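Local coordinates for protein probable peptidyl-prolyl cis-trans isomerase (Mimivirus, PDB 2OSE) that forms a homotrimer of cyclophilin-fold subunits and may catalyse the cis-trans isomerisation of prolyl peptide bonds, at residues Phe40-Glu45 with Glu110-Val115; Ser101-Val106 with Tyr142-Phe147. All blocks are in the same frame, centred on the assembly; numbering follows the deposited sequence.

Interaction 1 of 2, residues Phe40-Glu45 with Glu110-Val115; sequences FPAGVE and EPIPPV
At the N-terminal end of helix 41-52, one of the helices that flank the cyclophilin beta-barrel, Phe40 and Ala42 meet Ile112 and the carbonyls that follow it in the long loop between strands 89-92 and 128-135. Phe40 holds the N-cap position, and its carbonyl accepts the first helical bond of this segment, Val44 N to Phe40 O at 3.0 Å. CG of Phe40 is anti to the backbone N (chi1 -169°), and the ring lies under the first helical turn, with its CD1, CE1 and CZ atoms at the loop. Val115 O lies 3.5 Å from Phe40 CD1, and Pro113 O lies at the same 3.5 Å from Phe40 CE1, both meeting the ring obliquely. Further round, Phe40 CZ touches Ile112 CG2 at 3.8 Å. Over one ring face, toward the rim, sits the amide nitrogen of Gly43; the two loop carbonyl oxygens lie on the other side of the ring plane, and Ile112 CG2 on the Gly43 side. Tyr143 and Phe116 meet the same ring edge-to-face, and Leu131, Val168 and Ile170 of the barrel strands also touch it.

Pro114 centres an inverse gamma turn, closed by a weak bond from Val115 N to Pro113 O, that places both carbonyls near the ring. A water in the plane of the Phe40 ring, at its edge, bridges the two backbones: it accepts from Ala42 N (2.9 Å) and donates to Val115 O (2.8 Å). The water thus satisfies an amide of the first helical turn, which has no earlier carbonyl of the helix to bind. The tightest apolar contact is made by the methyl of Ala42, whose CB points at the loop and lies 3.5 Å from Ile112 CG2.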
ATOM      1  N   PHE A  40      28.726 -12.772  -8.313  1.00 32.36           N
ATOM      2  CA  PHE A  40      28.546 -12.143  -7.009  1.00 31.91           C
ATOM      3  C   PHE A  40      28.612 -13.217  -5.956  1.00 31.99           C
ATOM      4  O   PHE A  40      27.559 -13.643  -5.440  1.00 32.85           O
ATOM      5  CB  PHE A  40      27.141 -11.484  -6.950  1.00 31.90           C
ATOM      6  CG  PHE A  40      26.900 -10.583  -5.770  1.00 31.96           C
ATOM      7  CD1 PHE A  40      27.832 -10.452  -4.732  1.00 32.17           C
ATOM      8  CD2 PHE A  40      25.681  -9.858  -5.693  1.00 32.68           C
ATOM      9  CE1 PHE A  40      27.576  -9.623  -3.638  1.00 33.53           C
ATOM     10  CE2 PHE A  40      25.414  -9.020  -4.611  1.00 32.68           C
ATOM     11  CZ  PHE A  40      26.361  -8.888  -3.579  1.00 33.27           C
ATOM     12  N   PRO A  41      29.830 -13.677  -5.595  1.00 31.63           N
ATOM     13  CA  PRO A  41      29.925 -14.771  -4.647  1.00 30.87           C
ATOM     14  C   PRO A  41      29.132 -14.699  -3.346  1.00 30.91           C
ATOM     15  O   PRO A  41      28.456 -15.669  -2.980  1.00 29.97           O
ATOM     16  CB  PRO A  41      31.442 -14.856  -4.377  1.00 30.85           C
ATOM     17  CG  PRO A  41      32.043 -14.455  -5.648  1.00 30.86           C
ATOM     18  CD  PRO A  41      31.173 -13.292  -6.101  1.00 31.14           C
ATOM     19  N   ALA A  42      29.217 -13.586  -2.618  1.00 30.61           N
ATOM     20  CA  ALA A  42      28.534 -13.512  -1.321  1.00 29.66           C
ATOM     21  C   ALA A  42      26.998 -13.463  -1.464  1.00 29.13           C
ATOM     22  O   ALA A  42      26.289 -13.960  -0.617  1.00 28.15           O
ATOM     23  CB  ALA A  42      29.024 -12.257  -0.515  1.00 30.82           C
ATOM     24  N   GLY A  43      26.516 -12.829  -2.521  1.00 28.85           N
ATOM     25  CA  GLY A  43      25.064 -12.712  -2.750  1.00 28.62           C
ATOM     26  C   GLY A  43      24.448 -14.019  -3.225  1.00 28.28           C
ATOM     27  O   GLY A  43      23.338 -14.358  -2.833  1.00 28.92           O
ATOM     28  N   VAL A  44      25.177 -14.733  -4.071  1.00 28.26           N
ATOM     29  CA  VAL A  44      24.834 -16.115  -4.500  1.00 27.74           C
ATOM     30  C   VAL A  44      24.816 -17.100  -3.327  1.00 29.05           C
ATOM     31  O   VAL A  44      23.851 -17.874  -3.161  1.00 28.29           O
ATOM     32  CB  VAL A  44      25.770 -16.580  -5.638  1.00 26.91           C
ATOM     33  CG1 VAL A  44      25.617 -18.111  -5.914  1.00 25.92           C
ATOM     34  CG2 VAL A  44      25.455 -15.785  -6.871  1.00 25.84           C
ATOM     35  N   GLU A  45      25.864 -17.079  -2.498  1.00 29.11           N
ATOM     36  CA  GLU A  45      25.884 -17.972  -1.338  1.00 30.36           C
ATOM     37  C   GLU A  45      24.759 -17.699  -0.348  1.00 30.30           C
ATOM     38  O   GLU A  45      24.152 -18.631   0.171  1.00 30.39           O
ATOM     39  CB  GLU A  45      27.279 -18.017  -0.642  1.00 30.94           C
ATOM     40  CG  GLU A  45      28.375 -18.645  -1.504  1.00 31.67           C
ATOM     41  CD  GLU A  45      28.144 -20.131  -1.890  1.00 34.54           C
ATOM     42  OE1 GLU A  45      27.470 -20.893  -1.160  1.00 34.79           O
ATOM     43  OE2 GLU A  45      28.671 -20.532  -2.949  1.00 37.20           O
ATOM     44  N   GLU A 110      24.426  -9.662   8.784  1.00 47.46           N
ATOM     45  CA  GLU A 110      25.255  -8.583   8.262  1.00 47.84           C
ATOM     46  C   GLU A 110      24.832  -8.257   6.832  1.00 46.47           C
ATOM     47  O   GLU A 110      24.537  -9.172   6.045  1.00 46.21           O
ATOM     48  CB  GLU A 110      26.736  -8.972   8.233  1.00 47.47           C
ATOM     49  CG  GLU A 110      27.431  -9.122   9.573  1.00 50.07           C
ATOM     50  CD  GLU A 110      28.906  -9.501   9.393  1.00 50.93           C
ATOM     51  OE1 GLU A 110      29.259 -10.645   9.746  1.00 56.15           O
ATOM     52  OE2 GLU A 110      29.707  -8.670   8.874  1.00 54.69           O
ATOM     53  N   PRO A 111      24.813  -6.954   6.490  1.00 45.00           N
ATOM     54  CA  PRO A 111      24.660  -6.515   5.113  1.00 43.53           C
ATOM     55  C   PRO A 111      25.695  -7.177   4.212  1.00 42.23           C
ATOM     56  O   PRO A 111      26.831  -7.433   4.655  1.00 42.39           O
ATOM     57  CB  PRO A 111      24.968  -5.015   5.181  1.00 44.05           C
ATOM     58  CG  PRO A 111      24.708  -4.602   6.581  1.00 44.91           C
ATOM     59  CD  PRO A 111      24.916  -5.826   7.442  1.00 45.51           C
ATOM     60  N   ILE A 112      25.326  -7.431   2.957  1.00 39.42           N
ATOM     61  CA  ILE A 112      26.274  -7.967   1.981  1.00 36.94           C
ATOM     62  C   ILE A 112      26.810  -6.855   1.099  1.00 36.32           C
ATOM     63  O   ILE A 112      26.050  -6.222   0.393  1.00 35.46           O
ATOM     64  CB  ILE A 112      25.640  -9.092   1.065  1.00 36.80           C
ATOM     65  CG1 ILE A 112      25.023 -10.185   1.925  1.00 34.23           C
ATOM     66  CG2 ILE A 112      26.693  -9.663   0.105  1.00 33.45           C
ATOM     67  CD1 ILE A 112      23.980 -11.044   1.202  1.00 36.22           C
ATOM     68  N   PRO A 113      28.146  -6.625   1.126  1.00 36.77           N
ATOM     69  CA  PRO A 113      28.781  -5.598   0.304  1.00 36.18           C
ATOM     70  C   PRO A 113      28.720  -5.892  -1.174  1.00 35.81           C
ATOM     71  O   PRO A 113      28.649  -7.061  -1.554  1.00 35.75           O
ATOM     72  CB  PRO A 113      30.246  -5.620   0.776  1.00 36.77           C
ATOM     73  CG  PRO A 113      30.175  -6.172   2.140  1.00 38.27           C
ATOM     74  CD  PRO A 113      29.130  -7.263   2.021  1.00 36.69           C
ATOM     75  N   PRO A 114      28.781  -4.839  -2.008  1.00 35.25           N
ATOM     76  CA  PRO A 114      28.735  -5.045  -3.437  1.00 35.90           C
ATOM     77  C   PRO A 114      30.092  -5.509  -3.983  1.00 36.78           C
ATOM     78  O   PRO A 114      30.675  -4.862  -4.844  1.00 36.82           O
ATOM     79  CB  PRO A 114      28.321  -3.667  -3.993  1.00 35.84           C
ATOM     80  CG  PRO A 114      28.638  -2.660  -2.903  1.00 34.96           C
ATOM     81  CD  PRO A 114      28.935  -3.407  -1.640  1.00 35.77           C
ATOM     82  N   VAL A 115      30.573  -6.641  -3.484  1.00 37.15           N
ATOM     83  CA  VAL A 115      31.806  -7.213  -4.024  1.00 38.66           C
ATOM     84  C   VAL A 115      31.448  -8.240  -5.079  1.00 37.68           C
ATOM     85  O   VAL A 115      31.153  -9.379  -4.743  1.00 38.20           O
ATOM     86  CB  VAL A 115      32.684  -7.886  -2.934  1.00 37.76           C
ATOM     87  CG1 VAL A 115      34.012  -8.334  -3.550  1.00 40.68           C
ATOM     88  CG2 VAL A 115      32.946  -6.949  -1.777  1.00 40.30           C
TER
HETATM   89  O   HOH W   1      30.900 -11.287  -2.767  1.00 40.69           O

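Interaction 2 of 2, residues Ser101-Val106 with Tyr142-Phe147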
ATOM      1  N   SER A 101       7.648  -8.189   9.247  1.00 50.55           N
ATOM      2  CA  SER A 101       8.168  -8.493   7.890  1.00 50.15           C
ATOM      3  C   SER A 101       9.476  -7.792   7.486  1.00 49.07           C
ATOM      4  O   SER A 101       9.467  -6.602   7.162  1.00 49.77           O
ATOM      5  CB  SER A 101       7.106  -8.175   6.835  1.00 50.73           C
ATOM      6  OG  SER A 101       7.527  -8.627   5.551  1.00 51.94           O
ATOM      7  N   SER A 102      10.585  -8.530   7.457  1.00 46.95           N
ATOM      8  CA  SER A 102      11.848  -7.970   6.962  1.00 45.10           C
ATOM      9  C   SER A 102      12.832  -9.007   6.369  1.00 43.39           C
ATOM     10  O   SER A 102      12.697 -10.219   6.564  1.00 41.92           O
ATOM     11  CB  SER A 102      12.536  -7.133   8.051  1.00 45.40           C
ATOM     12  OG  SER A 102      13.123  -7.957   9.039  1.00 45.74           O
ATOM     13  N   ALA A 103      13.842  -8.489   5.681  1.00 42.53           N
ATOM     14  CA  ALA A 103      14.857  -9.303   5.031  1.00 42.57           C
ATOM     15  C   ALA A 103      16.061  -9.521   5.950  1.00 42.89           C
ATOM     16  O   ALA A 103      16.228  -8.819   6.970  1.00 42.45           O
ATOM     17  CB  ALA A 103      15.294  -8.651   3.720  1.00 41.74           C
ATOM     18  N   GLY A 104      16.914 -10.474   5.566  1.00 42.46           N
ATOM     19  CA  GLY A 104      18.105 -10.784   6.348  1.00 42.35           C
ATOM     20  C   GLY A 104      19.177 -11.429   5.511  1.00 42.21           C
ATOM     21  O   GLY A 104      19.111 -11.408   4.280  1.00 42.13           O
ATOM     22  N   THR A 105      20.183 -11.973   6.190  1.00 41.89           N
ATOM     23  CA  THR A 105      21.301 -12.647   5.566  1.00 41.24           C
ATOM     24  C   THR A 105      21.785 -13.772   6.482  1.00 41.88           C
ATOM     25  O   THR A 105      21.515 -13.756   7.691  1.00 42.21           O
ATOM     26  CB  THR A 105      22.480 -11.694   5.195  1.00 41.23           C
ATOM     27  OG1 THR A 105      23.307 -11.427   6.343  1.00 41.23           O
ATOM     28  CG2 THR A 105      21.997 -10.374   4.561  1.00 40.02           C
ATOM     29  N   VAL A 106      22.486 -14.743   5.902  1.00 41.77           N
ATOM     30  CA  VAL A 106      23.035 -15.887   6.655  1.00 42.24           C
ATOM     31  C   VAL A 106      24.342 -15.507   7.391  1.00 43.02           C
ATOM     32  O   VAL A 106      24.887 -16.295   8.167  1.00 42.83           O
ATOM     33  CB  VAL A 106      23.288 -17.133   5.743  1.00 42.22           C
ATOM     34  CG1 VAL A 106      21.980 -17.641   5.125  1.00 41.81           C
ATOM     35  CG2 VAL A 106      24.340 -16.830   4.632  1.00 41.55           C
ATOM     36  N   TYR A 142      24.133  -1.938  -0.342  1.00 36.01           N
ATOM     37  CA  TYR A 142      24.236  -3.292   0.208  1.00 35.70           C
ATOM     38  C   TYR A 142      23.132  -4.188  -0.368  1.00 34.25           C
ATOM     39  O   TYR A 142      22.198  -3.700  -0.968  1.00 33.36           O
ATOM     40  CB  TYR A 142      24.166  -3.318   1.743  1.00 36.53           C
ATOM     41  CG  TYR A 142      25.393  -2.729   2.439  1.00 40.09           C
ATOM     42  CD1 TYR A 142      26.590  -3.475   2.589  1.00 39.57           C
ATOM     43  CD2 TYR A 142      25.371  -1.413   2.928  1.00 39.36           C
ATOM     44  CE1 TYR A 142      27.729  -2.911   3.222  1.00 40.04           C
ATOM     45  CE2 TYR A 142      26.518  -0.838   3.557  1.00 40.93           C
ATOM     46  CZ  TYR A 142      27.674  -1.590   3.692  1.00 40.78           C
ATOM     47  OH  TYR A 142      28.764  -1.019   4.318  1.00 44.17           O
ATOM     48  N   TYR A 143      23.262  -5.492  -0.146  1.00 32.76           N
ATOM     49  CA  TYR A 143      22.296  -6.472  -0.593  1.00 31.83           C
ATOM     50  C   TYR A 143      21.907  -7.335   0.567  1.00 31.63           C
ATOM     51  O   TYR A 143      22.585  -7.370   1.613  1.00 32.42           O
ATOM     52  CB  TYR A 143      22.851  -7.309  -1.748  1.00 29.60           C
ATOM     53  CG  TYR A 143      23.140  -6.485  -2.963  1.00 29.56           C
ATOM     54  CD1 TYR A 143      22.195  -6.348  -3.975  1.00 23.10           C
ATOM     55  CD2 TYR A 143      24.351  -5.828  -3.108  1.00 24.87           C
ATOM     56  CE1 TYR A 143      22.452  -5.592  -5.078  1.00 25.69           C
ATOM     57  CE2 TYR A 143      24.611  -5.057  -4.202  1.00 26.95           C
ATOM     58  CZ  TYR A 143      23.658  -4.928  -5.183  1.00 27.73           C
ATOM     59  OH  TYR A 143      23.919  -4.186  -6.311  1.00 29.45           O
ATOM     60  N   ASP A 144      20.783  -8.012   0.400  1.00 31.55           N
ATOM     61  CA  ASP A 144      20.317  -8.951   1.391  1.00 32.16           C
ATOM     62  C   ASP A 144      19.594 -10.128   0.674  1.00 31.74           C
ATOM     63  O   ASP A 144      19.893 -10.440  -0.496  1.00 31.11           O
ATOM     64  CB  ASP A 144      19.484  -8.227   2.502  1.00 33.10           C
ATOM     65  CG  ASP A 144      18.299  -7.412   1.959  1.00 35.16           C
ATOM     66  OD1 ASP A 144      17.828  -7.688   0.811  1.00 31.40           O
ATOM     67  OD2 ASP A 144      17.816  -6.489   2.699  1.00 34.12           O
ATOM     68  N   SER A 145      18.676 -10.764   1.388  1.00 31.11           N
ATOM     69  CA  SER A 145      17.838 -11.849   0.874  1.00 31.06           C
ATOM     70  C   SER A 145      16.808 -11.450  -0.207  1.00 29.40           C
ATOM     71  O   SER A 145      16.192 -12.337  -0.824  1.00 29.43           O
ATOM     72  CB  SER A 145      17.103 -12.478   2.056  1.00 30.74           C
ATOM     73  OG  SER A 145      16.336 -11.490   2.747  1.00 33.47           O
ATOM     74  N   THR A 146      16.594 -10.141  -0.388  1.00 28.12           N
ATOM     75  CA  THR A 146      15.646  -9.583  -1.359  1.00 27.87           C
ATOM     76  C   THR A 146      16.051  -9.828  -2.818  1.00 26.32           C
ATOM     77  O   THR A 146      17.123  -9.430  -3.258  1.00 25.23           O
ATOM     78  CB  THR A 146      15.447  -8.042  -1.173  1.00 28.73           C
ATOM     79  OG1 THR A 146      15.220  -7.765   0.223  1.00 31.09           O
ATOM     80  CG2 THR A 146      14.227  -7.549  -2.007  1.00 27.79           C
ATOM     81  N   PHE A 147      15.169 -10.485  -3.565  1.00 24.90           N
ATOM     82  CA  PHE A 147      15.532 -10.920  -4.899  1.00 24.02           C
ATOM     83  C   PHE A 147      14.382 -10.672  -5.873  1.00 23.40           C
ATOM     84  O   PHE A 147      13.229 -10.626  -5.482  1.00 23.79           O
ATOM     85  CB  PHE A 147      15.963 -12.412  -4.873  1.00 22.74           C
ATOM     86  CG  PHE A 147      14.809 -13.387  -4.709  1.00 22.58           C
ATOM     87  CD1 PHE A 147      14.040 -13.760  -5.812  1.00 24.64           C
ATOM     88  CD2 PHE A 147      14.502 -13.922  -3.472  1.00 21.12           C
ATOM     89  CE1 PHE A 147      13.006 -14.651  -5.679  1.00 24.81           C
ATOM     90  CE2 PHE A 147      13.453 -14.831  -3.316  1.00 21.02           C
ATOM     91  CZ  PHE A 147      12.716 -15.186  -4.419  1.00 22.93           C
TER
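Ser145 OG stands between its own backbone N and carbonyl carbon (chi1 57°), which turns the hydroxyl to Gly104, and Asp144 CG takes the equivalent position on its residue, bringing CG beside the Ala103 methyl. The two segments belong to connections between strands of the cyclophilin barrel, and Asp144 begins an Asx turn just ahead of strand 147-150. Ser145 grips the Gly104 peptide groups twice: Gly104 N donates to Ser145 OG at 3.1 Å in a fairly straight bond (163°), and Ser145 N donates to Gly104 O at 3.0 Å, more bent at the hydrogen (133°). Ser145 OG also bonds Gly93 O, so this buried hydroxyl is tied to the backbone at two places, Gly104 and Gly93.

The Ala103 methyl lies against the polar groups, its CB 3.2 Å from Ser145 OG and 3.5 Å from Asp144 OD2. The Thr105 and Asp144 side chains cross at about a right angle, Thr105 CG2 lying 3.9 Å from Asp144 CB, while the Thr105 hydroxyl turns to Glu110 O.

Arg193 of the second subunit forms a salt bridge with Asp144 OD1, placing this corner at a trimer interface and probably stabilising the negative charge. The same oxygen accepts Thr146 N at 3.0 Å, which makes the Asx turn, and also Thr146 OG1 at 2.7 Å, both from one face of the carboxylate.

In the fold
The segments alternate along the chain: 40-45, 101-106, 110-115, then 142-147, so interactions 1 and 2 interlock, their centres about 10 Å apart. Both draw on the long loop between strands 89-92 and 128-135. Its earlier part meets the turn after strand 141-142, and its later part meets the start of helix 41-52. The contacts join directly: Ile112 O probably accepts from Tyr143 N (2.9 Å), and Glu110 O from Thr105 OG1 (2.6 Å). Together they fasten this irregular loop to barrel and helix within one cyclophilin domain. Interaction 2 also reaches the second subunit, whereas interaction 1 lies wholly within its own subunit.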